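Local coordinates for putative hydrolase (Chloroflexus aurantiacus J-10-fl, PDB 3CMN), which is a putative hydrolase of the zincin-like metallopeptidase family, probably a zinc-dependent peptidase, though its activity and substrate are not established, at residues I18-A23 against Q92-I97; A49-L54 against S173-R178; P57-Y62 against H188-E193. All coordinates share one frame; numbering follows the deposited sequence.

Interaction 1 of 3, residues I18-A23 against Q92-I97; sequences IDWEQA and QLFRPI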
loop_
_atom_site.group_PDB
_atom_site.type_symbol
_atom_site.label_atom_id
_atom_site.label_comp_id
_atom_site.label_asym_id
_atom_site.label_seq_id
_atom_site.Cartn_x
_atom_site.Cartn_y
_atom_site.Cartn_z
ATOM N N ILE A 18 -9.545 -1.179 24.741
ATOM C CA ILE A 18 -8.155 -0.784 24.584
ATOM C C ILE A 18 -7.931 0.634 25.047
ATOM O O ILE A 18 -8.714 1.529 24.731
ATOM C CB ILE A 18 -7.722 -0.869 23.110
ATOM C CG1 ILE A 18 -7.990 -2.275 22.579
ATOM C CG2 ILE A 18 -6.242 -0.494 22.973
ATOM C CD1 ILE A 18 -7.881 -2.387 21.086
ATOM N N ASP A 19 -6.863 0.842 25.803
ATOM C CA ASP A 19 -6.534 2.179 26.265
ATOM C C ASP A 19 -5.672 2.817 25.183
ATOM O O ASP A 19 -4.455 2.604 25.132
ATOM C CB ASP A 19 -5.753 2.119 27.572
ATOM C CG ASP A 19 -5.420 3.491 28.100
ATOM O OD1 ASP A 19 -5.356 4.436 27.291
ATOM O OD2 ASP A 19 -5.210 3.623 29.313
ATOM N N TRP A 20 -6.314 3.596 24.321
ATOM C CA TRP A 20 -5.621 4.235 23.217
ATOM C C TRP A 20 -4.644 5.342 23.574
ATOM O O TRP A 20 -3.832 5.738 22.747
ATOM C CB TRP A 20 -6.633 4.727 22.189
ATOM C CG TRP A 20 -7.186 3.588 21.413
ATOM C CD1 TRP A 20 -8.423 3.018 21.548
ATOM C CD2 TRP A 20 -6.484 2.801 20.446
ATOM N NE1 TRP A 20 -8.528 1.920 20.728
ATOM C CE2 TRP A 20 -7.351 1.763 20.041
ATOM C CE3 TRP A 20 -5.203 2.867 19.886
ATOM C CZ2 TRP A 20 -6.979 0.799 19.101
ATOM C CZ3 TRP A 20 -4.833 1.907 18.950
ATOM C CH2 TRP A 20 -5.721 0.888 18.570
ATOM N N GLU A 21 -4.702 5.846 24.795
ATOM C CA GLU A 21 -3.760 6.882 25.167
ATOM C C GLU A 21 -2.496 6.225 25.689
ATOM O O GLU A 21 -1.420 6.816 25.679
ATOM C CB GLU A 21 -4.388 7.839 26.174
ATOM C CG GLU A 21 -4.915 9.089 25.459
ATOM C CD GLU A 21 -5.989 9.833 26.228
ATOM O OE1 GLU A 21 -5.730 10.260 27.375
ATOM O OE2 GLU A 21 -7.098 9.992 25.671
ATOM N N GLN A 22 -2.625 4.981 26.132
ATOM C CA GLN A 22 -1.464 4.238 26.583
ATOM C C GLN A 22 -0.784 3.797 25.289
ATOM O O GLN A 22 0.442 3.814 25.173
ATOM C CB GLN A 22 -1.875 3.007 27.394
ATOM C CG GLN A 22 -0.740 2.039 27.584
ATOM C CD GLN A 22 0.433 2.673 28.297
ATOM O OE1 GLN A 22 0.353 2.969 29.490
ATOM N NE2 GLN A 22 1.529 2.897 27.567
ATOM N N ALA A 23 -1.610 3.411 24.320
ATOM C CA ALA A 23 -1.133 2.979 23.018
ATOM C C ALA A 23 -0.373 4.117 22.338
ATOM O O ALA A 23 0.734 3.927 21.833
ATOM C CB ALA A 23 -2.305 2.537 22.158
ATOM N N GLN A 92 -9.344 3.049 14.708
ATOM C CA GLN A 92 -10.623 2.751 14.068
ATOM C C GLN A 92 -10.689 1.395 13.377
ATOM O O GLN A 92 -11.774 0.858 13.147
ATOM C CB GLN A 92 -10.997 3.865 13.099
ATOM C CG GLN A 92 -11.933 4.846 13.756
ATOM C CD GLN A 92 -11.911 6.201 13.121
ATOM O OE1 GLN A 92 -12.051 6.334 11.906
ATOM N NE2 GLN A 92 -11.739 7.228 13.940
ATOM N N LEU A 93 -9.531 0.840 13.049
ATOM C CA LEU A 93 -9.489 -0.476 12.434
ATOM C C LEU A 93 -9.922 -1.484 13.487
ATOM O O LEU A 93 -10.191 -2.636 13.178
ATOM C CB LEU A 93 -8.071 -0.817 11.971
ATOM C CG LEU A 93 -7.424 0.080 10.916
ATOM C CD1 LEU A 93 -6.015 -0.425 10.649
ATOM C CD2 LEU A 93 -8.255 0.061 9.630
ATOM N N PHE A 94 -9.974 -1.040 14.738
ATOM C CA PHE A 94 -10.365 -1.901 15.852
ATOM C C PHE A 94 -11.811 -1.700 16.307
ATOM O O PHE A 94 -12.253 -2.350 17.249
ATOM C CB PHE A 94 -9.439 -1.684 17.058
ATOM C CG PHE A 94 -8.015 -2.099 16.819
ATOM C CD1 PHE A 94 -7.096 -1.208 16.266
ATOM C CD2 PHE A 94 -7.585 -3.373 17.170
ATOM C CE1 PHE A 94 -5.770 -1.581 16.073
ATOM C CE2 PHE A 94 -6.268 -3.757 16.983
ATOM C CZ PHE A 94 -5.356 -2.858 16.434
ATOM N N ARG A 95 -12.540 -0.801 15.655
ATOM C CA ARG A 95 -13.931 -0.565 16.027
ATOM C C ARG A 95 -14.798 -1.829 15.978
ATOM O O ARG A 95 -15.620 -2.055 16.863
ATOM C CB ARG A 95 -14.546 0.531 15.150
ATOM C CG ARG A 95 -13.980 1.920 15.454
ATOM C CD ARG A 95 -14.929 3.044 15.055
ATOM N NE ARG A 95 -14.431 4.339 15.513
ATOM C CZ ARG A 95 -15.181 5.433 15.642
ATOM N NH1 ARG A 95 -16.479 5.400 15.350
ATOM N NH2 ARG A 95 -14.636 6.569 16.062
ATOM N N PRO A 96 -14.622 -2.673 14.947
ATOM C CA PRO A 96 -15.431 -3.895 14.870
ATOM C C PRO A 96 -15.209 -4.819 16.068
ATOM O O PRO A 96 -16.080 -5.619 16.416
ATOM C CB PRO A 96 -14.966 -4.535 13.559
ATOM C CG PRO A 96 -14.597 -3.349 12.724
ATOM C CD PRO A 96 -13.844 -2.483 13.709
ATOM N N ILE A 97 -14.039 -4.714 16.688
ATOM C CA ILE A 97 -13.707 -5.551 17.834
ATOM C C ILE A 97 -14.118 -4.896 19.149
ATOM O O ILE A 97 -14.534 -5.577 20.084
ATOM C CB ILE A 97 -12.183 -5.861 17.883
ATOM C CG1 ILE A 97 -11.766 -6.695 16.665
ATOM C CG2 ILE A 97 -11.838 -6.601 19.169
ATOM C CD1 ILE A 97 -12.492 -8.033 16.544
#
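Trp20 and Phe94 meet obliquely where the capped N-terminus of helix 20-31 comes up against the type I turn Gln92-Arg95 that joins helices 79-92 and 95-102. Their ring planes stand 56° apart, with the Trp20 six-membered ring and the Phe94 ring 5.2 Å between centroids, which fits neither a stack nor an edge-to-face pair. From the tryptophan side the approach is through the rim: Phe94 lies at the edge of the indole, near its plane, with Trp20 CH2 3.4 Å from Phe94 CD1. Each ring reaches the other with CG anti to the carbonyl carbon (chi1 -74° for Trp20, -65° for Phe94).

Ile18 adds a third apolar piece. Its CD1 touches Phe94 CD2 at 4.0 Å, the two side chains crossing at about a right angle, while its CG2 sits over the rim of one Trp20 face. Ile127 of helix 120-135 touches all three side chains; Trp20 NE1 is hydrogen-bonded to Glu98, which helps fix the indole. The helix start is set by Asp19, the N-cap: its OD1 accepts from Glu21 N at 2.9 Å and from Gln22 N at 3.0 Å, the latter from above the carboxylate plane.

Interaction 2 of 3, residues A49-L54 against S173-R178; sequences ARMVAL and SDEDFR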
loop_
_atom_site.group_PDB
_atom_site.type_symbol
_atom_site.label_atom_id
_atom_site.label_comp_id
_atom_site.label_asym_id
_atom_site.label_seq_id
_atom_site.Cartn_x
_atom_site.Cartn_y
_atom_site.Cartn_z
ATOM N N ALA A 49 7.651 17.561 -4.482
ATOM C CA ALA A 49 6.646 18.333 -5.204
ATOM C C ALA A 49 6.833 18.184 -6.706
ATOM O O ALA A 49 5.869 17.936 -7.437
ATOM C CB ALA A 49 6.724 19.802 -4.817
ATOM N N ARG A 50 8.069 18.329 -7.173
ATOM C CA ARG A 50 8.313 18.206 -8.597
ATOM C C ARG A 50 8.257 16.756 -9.060
ATOM O O ARG A 50 7.867 16.487 -10.191
ATOM C CB ARG A 50 9.652 18.839 -8.984
ATOM C CG ARG A 50 10.864 18.097 -8.467
ATOM C CD ARG A 50 12.106 18.456 -9.260
ATOM N NE ARG A 50 13.054 17.355 -9.203
ATOM C CZ ARG A 50 14.012 17.249 -8.295
ATOM N NH1 ARG A 50 14.161 18.192 -7.379
ATOM N NH2 ARG A 50 14.783 16.175 -8.268
ATOM N N MET A 51 8.642 15.808 -8.207
ATOM C CA MET A 51 8.582 14.405 -8.617
ATOM C C MET A 51 7.119 13.941 -8.796
ATOM O O MET A 51 6.850 13.055 -9.606
ATOM C CB MET A 51 9.308 13.489 -7.611
ATOM C CG MET A 51 10.801 13.775 -7.421
ATOM S SD MET A 51 11.594 12.553 -6.406
ATOM C CE MET A 51 13.304 12.712 -6.948
ATOM N N VAL A 52 6.183 14.527 -8.044
ATOM C CA VAL A 52 4.776 14.159 -8.185
ATOM C C VAL A 52 4.171 14.888 -9.397
ATOM O O VAL A 52 3.310 14.342 -10.084
ATOM C CB VAL A 52 3.905 14.503 -6.918
ATOM C CG1 VAL A 52 4.441 13.810 -5.677
ATOM C CG2 VAL A 52 3.841 15.986 -6.706
ATOM N N ALA A 53 4.632 16.112 -9.662
ATOM C CA ALA A 53 4.138 16.895 -10.799
ATOM C C ALA A 53 4.420 16.150 -12.092
ATOM O O ALA A 53 3.639 16.193 -13.041
ATOM C CB ALA A 53 4.808 18.257 -10.835
ATOM N N LEU A 54 5.550 15.458 -12.111
ATOM C CA LEU A 54 5.965 14.674 -13.254
ATOM C C LEU A 54 5.203 13.344 -13.269
ATOM O O LEU A 54 4.623 12.931 -14.287
ATOM C CB LEU A 54 7.457 14.378 -13.138
ATOM C CG LEU A 54 8.014 13.468 -14.234
ATOM C CD1 LEU A 54 8.243 14.322 -15.457
ATOM C CD2 LEU A 54 9.321 12.793 -13.800
ATOM N N SER A 173 20.965 5.653 -4.916
ATOM C CA SER A 173 21.001 7.040 -5.337
ATOM C C SER A 173 19.893 7.872 -4.664
ATOM O O SER A 173 18.734 7.466 -4.617
ATOM C CB SER A 173 20.843 7.085 -6.863
ATOM O OG SER A 173 20.679 8.407 -7.345
ATOM N N ASP A 174 20.256 9.038 -4.147
ATOM C CA ASP A 174 19.301 9.915 -3.492
ATOM C C ASP A 174 18.139 10.223 -4.432
ATOM O O ASP A 174 16.985 9.949 -4.127
ATOM C CB ASP A 174 20.009 11.211 -3.083
ATOM C CG ASP A 174 19.074 12.237 -2.464
ATOM O OD1 ASP A 174 18.109 12.660 -3.126
ATOM O OD2 ASP A 174 19.317 12.638 -1.305
ATOM N N GLU A 175 18.457 10.796 -5.582
ATOM C CA GLU A 175 17.446 11.166 -6.559
ATOM C C GLU A 175 16.635 9.993 -7.098
ATOM O O GLU A 175 15.408 10.025 -7.119
ATOM C CB GLU A 175 18.112 11.894 -7.726
ATOM C CG GLU A 175 17.169 12.432 -8.784
ATOM C CD GLU A 175 16.401 13.664 -8.336
ATOM O OE1 GLU A 175 16.719 14.236 -7.266
ATOM O OE2 GLU A 175 15.472 14.072 -9.071
ATOM N N ASP A 176 17.325 8.957 -7.547
ATOM C CA ASP A 176 16.649 7.805 -8.130
ATOM C C ASP A 176 15.712 7.055 -7.192
ATOM O O ASP A 176 14.597 6.682 -7.583
ATOM C CB ASP A 176 17.685 6.854 -8.726
ATOM C CG ASP A 176 18.275 7.384 -10.018
ATOM O OD1 ASP A 176 18.272 8.618 -10.222
ATOM O OD2 ASP A 176 18.754 6.570 -10.829
ATOM N N PHE A 177 16.153 6.828 -5.958
ATOM C CA PHE A 177 15.317 6.119 -5.005
ATOM C C PHE A 177 14.053 6.901 -4.647
ATOM O O PHE A 177 12.970 6.330 -4.560
ATOM C CB PHE A 177 16.092 5.797 -3.738
ATOM C CG PHE A 177 15.310 4.992 -2.749
ATOM C CD1 PHE A 177 14.626 3.838 -3.150
ATOM C CD2 PHE A 177 15.258 5.372 -1.417
ATOM C CE1 PHE A 177 13.901 3.074 -2.233
ATOM C CE2 PHE A 177 14.538 4.621 -0.488
ATOM C CZ PHE A 177 13.856 3.464 -0.902
ATOM N N ARG A 178 14.182 8.208 -4.454
ATOM C CA ARG A 178 13.022 9.013 -4.109
ATOM C C ARG A 178 12.050 9.194 -5.269
ATOM O O ARG A 178 10.866 9.425 -5.051
ATOM C CB ARG A 178 13.468 10.358 -3.531
ATOM C CG ARG A 178 14.022 10.198 -2.136
ATOM C CD ARG A 178 14.541 11.493 -1.590
ATOM N NE ARG A 178 15.080 11.306 -0.249
ATOM C CZ ARG A 178 16.185 10.629 0.027
ATOM N NH1 ARG A 178 16.886 10.065 -0.948
ATOM N NH2 ARG A 178 16.586 10.519 1.284
#
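Met51 and Arg50 of helix 41-63 reach across to Glu175 and Arg178 in the first turn of helix 174-193, a helix-helix packing in which the axes of the segments 49-54 and 174-178 cross at -50° and approach to 11.7 Å. That spacing is wide, and long side chains bridge it.

Met51 does so with a chain extended beyond CG, which carries the thioether across to the partner helix. SD stops 3.5 Å from Arg178 O, and the CE methyl touches both the backbone carbonyl of Glu175 (3.4 Å from Glu175 O) and its carboxylate. Leu179 and Thr182, further along the same helix, also touch Met51, whose side chain is buried.

Arg50 and Glu175 come from opposite directions at the exposed margin. Arg50 CG sits between the backbone N and the carbonyl carbon (chi1 69°), and the chain then runs extended to NE. Glu175 instead bends at chi2 (74°), turning its carboxylate toward the guanidinium. The two planar groups are nearly coplanar, and the carboxylate meets the guanidinium edge at NH2. The salt bridge is modelled with a doubtfully short separation, so its exact length carries little weight.

Arg178 turns its polar end away from Met51 and leaves CB 4.1 Å from Met51 SD. Its guanidinium pairs chiefly with Glu160, and Gln167 takes a further bond from NH1. Within its own helix, Arg178 NH1 also donates to Asp174 O at 3.2 Å, the oxygen lying in the guanidinium plane while the donor is tilted out of the carbonyl plane of Asp174.

Interaction 3 of 3, residues P57-Y62 against H188-E193; sequences PLIADY and HAFEFE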
loop_
_atom_site.group_PDB
_atom_site.type_symbol
_atom_site.label_atom_id
_atom_site.label_comp_id
_atom_site.label_asym_id
_atom_site.label_seq_id
_atom_site.Cartn_x
_atom_site.Cartn_y
_atom_site.Cartn_z
ATOM N N PRO A 57 1.079 12.780 -14.305
ATOM C CA PRO A 57 0.837 12.744 -15.756
ATOM C C PRO A 57 1.291 11.439 -16.418
ATOM O O PRO A 57 0.536 10.834 -17.176
ATOM C CB PRO A 57 1.634 13.941 -16.272
ATOM C CG PRO A 57 1.580 14.910 -15.127
ATOM C CD PRO A 57 1.829 13.998 -13.934
ATOM N N LEU A 58 2.520 11.012 -16.136
ATOM C CA LEU A 58 3.046 9.784 -16.726
ATOM C C LEU A 58 2.186 8.580 -16.385
ATOM O O LEU A 58 2.016 7.673 -17.207
ATOM C CB LEU A 58 4.486 9.525 -16.258
ATOM C CG LEU A 58 5.624 10.024 -17.163
ATOM C CD1 LEU A 58 5.398 11.482 -17.566
ATOM C CD2 LEU A 58 6.956 9.871 -16.423
ATOM N N ILE A 59 1.645 8.574 -15.171
ATOM C CA ILE A 59 0.816 7.461 -14.746
ATOM C C ILE A 59 -0.581 7.570 -15.351
ATOM O O ILE A 59 -1.140 6.577 -15.814
ATOM C CB ILE A 59 0.764 7.391 -13.211
ATOM C CG1 ILE A 59 2.178 7.125 -12.687
ATOM C CG2 ILE A 59 -0.161 6.268 -12.754
ATOM C CD1 ILE A 59 2.293 7.108 -11.179
ATOM N N ALA A 60 -1.119 8.787 -15.362
ATOM C CA ALA A 60 -2.434 9.050 -15.928
ATOM C C ALA A 60 -2.483 8.594 -17.388
ATOM O O ALA A 60 -3.456 7.976 -17.818
ATOM C CB ALA A 60 -2.752 10.544 -15.840
ATOM N N ASP A 61 -1.419 8.896 -18.133
ATOM C CA ASP A 61 -1.322 8.544 -19.547
ATOM C C ASP A 61 -1.184 7.054 -19.762
ATOM O O ASP A 61 -1.844 6.487 -20.625
ATOM C CB ASP A 61 -0.126 9.249 -20.196
ATOM C CG ASP A 61 0.046 8.876 -21.665
ATOM O OD1 ASP A 61 -0.799 9.278 -22.492
ATOM O OD2 ASP A 61 1.025 8.172 -21.996
ATOM N N TYR A 62 -0.320 6.416 -18.985
ATOM C CA TYR A 62 -0.122 4.986 -19.137
ATOM C C TYR A 62 -1.374 4.182 -18.776
ATOM O O TYR A 62 -1.622 3.118 -19.346
ATOM C CB TYR A 62 1.049 4.520 -18.272
ATOM C CG TYR A 62 1.321 3.035 -18.382
ATOM C CD1 TYR A 62 1.732 2.466 -19.584
ATOM C CD2 TYR A 62 1.160 2.198 -17.287
ATOM C CE1 TYR A 62 1.977 1.100 -19.688
ATOM C CE2 TYR A 62 1.405 0.832 -17.382
ATOM C CZ TYR A 62 1.813 0.289 -18.585
ATOM O OH TYR A 62 2.063 -1.067 -18.673
ATOM N N HIS A 188 -0.078 3.670 -6.601
ATOM C CA HIS A 188 -1.093 3.204 -5.670
ATOM C C HIS A 188 -2.228 4.194 -5.439
ATOM O O HIS A 188 -3.349 3.797 -5.129
ATOM C CB HIS A 188 -0.442 2.801 -4.352
ATOM C CG HIS A 188 0.399 1.573 -4.471
ATOM N ND1 HIS A 188 0.401 0.572 -3.522
ATOM C CD2 HIS A 188 1.213 1.150 -5.466
ATOM C CE1 HIS A 188 1.175 -0.418 -3.934
ATOM N NE2 HIS A 188 1.679 -0.091 -5.111
ATOM N N ALA A 189 -1.947 5.480 -5.606
ATOM C CA ALA A 189 -2.979 6.490 -5.433
ATOM C C ALA A 189 -3.991 6.306 -6.558
ATOM O O ALA A 189 -5.207 6.433 -6.359
ATOM C CB ALA A 189 -2.373 7.871 -5.491
ATOM N N PHE A 190 -3.471 6.012 -7.746
ATOM C CA PHE A 190 -4.308 5.779 -8.912
ATOM C C PHE A 190 -5.123 4.493 -8.709
ATOM O O PHE A 190 -6.335 4.487 -8.879
ATOM C CB PHE A 190 -3.439 5.646 -10.176
ATOM C CG PHE A 190 -3.214 6.949 -10.915
ATOM C CD1 PHE A 190 -2.342 7.916 -10.415
ATOM C CD2 PHE A 190 -3.895 7.212 -12.105
ATOM C CE1 PHE A 190 -2.153 9.126 -11.080
ATOM C CE2 PHE A 190 -3.714 8.431 -12.789
ATOM C CZ PHE A 190 -2.843 9.388 -12.275
ATOM N N GLU A 191 -4.445 3.409 -8.332
ATOM C CA GLU A 191 -5.095 2.123 -8.122
ATOM C C GLU A 191 -6.208 2.199 -7.077
ATOM O O GLU A 191 -7.226 1.517 -7.196
ATOM C CB GLU A 191 -4.074 1.067 -7.699
ATOM C CG GLU A 191 -2.943 0.850 -8.693
ATOM C CD GLU A 191 -1.965 -0.213 -8.229
ATOM O OE1 GLU A 191 -2.267 -1.413 -8.373
ATOM O OE2 GLU A 191 -0.897 0.158 -7.700
ATOM N N PHE A 192 -6.018 3.037 -6.062
ATOM C CA PHE A 192 -7.017 3.187 -5.011
ATOM C C PHE A 192 -8.052 4.264 -5.255
ATOM O O PHE A 192 -9.136 4.210 -4.672
ATOM C CB PHE A 192 -6.356 3.475 -3.653
ATOM C CG PHE A 192 -5.827 2.252 -2.959
ATOM C CD1 PHE A 192 -4.502 1.875 -3.102
ATOM C CD2 PHE A 192 -6.669 1.460 -2.185
ATOM C CE1 PHE A 192 -4.015 0.734 -2.492
ATOM C CE2 PHE A 192 -6.190 0.306 -1.563
ATOM C CZ PHE A 192 -4.857 -0.056 -1.721
ATOM N N GLU A 193 -7.736 5.234 -6.107
ATOM C CA GLU A 193 -8.657 6.339 -6.345
ATOM C C GLU A 193 -9.134 6.580 -7.773
ATOM O O GLU A 193 -10.173 7.200 -7.970
ATOM C CB GLU A 193 -8.038 7.624 -5.786
ATOM C CG GLU A 193 -7.604 7.480 -4.328
ATOM C CD GLU A 193 -6.671 8.589 -3.866
ATOM O OE1 GLU A 193 -5.644 8.810 -4.539
ATOM O OE2 GLU A 193 -6.957 9.234 -2.832
#
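Helices 41-63 and 174-193 come together here with Ile59 and Phe190 as the nearest backbone pair, their CA atoms 7.9 Å apart, the first helix being kinked at Pro57, whose N makes no bond to the preceding turn. Phe190 carries the contact from its side. Its ring offers one face to Ile59: CG2 stands over the ring centre, 3.6 Å from the centroid and 14° off the ring normal, a well-centred CH-pi contact. Ile59 CG2 lies anti to the backbone N, and this branch is the one laid over the ring face, CG1 (chi1 -63°) being turned beside the backbone N.

The far end of the ring reaches the backbone of the next residue. Phe190 CE2 comes to 3.4 Å from Ala60 CA, while Ala60 CB lies 3.7 Å from Phe190 CZ, consistent with the small Ala60 side chain leaving the backbone accessible to the ring. No hydrogen bond joins the two segments. Glu56 and Leu63, also on helix 41-63, touch Phe190 too, and Ile59 packs on Met186 and Thr187.

Phe190 follows His188 by two positions, and the helix carries His184, Glu185 and His188 in an HExxH pattern, with both histidines on one face and no metal bound in this apoenzyme. The contact thus packs a neighbouring helix against what is probably the zinc-binding helix of a zincin-like metallopeptidase.

How the interactions relate
Interactions 2 and 3 join the same two helices, 41-63 and 174-193, at successive places, with centres about 16 Å apart; they touch through Val52 O and Pro57 CD within helix 41-63. The chemistry shifts along this interface: interaction 2 combines a buried thioether with a salt bridge at its exposed margin, whereas interaction 3, closer to the middle of the chain, is buried and wholly apolar across the segments. Interaction 1 lies on the opposite side of the chain's centre, about 36 and 33 Å from the other two between centres. It is partly buried and apolar across its segments, but pairs two aromatic rings, where interaction 3 sets an aliphatic branch over one. In sequence all three interleave.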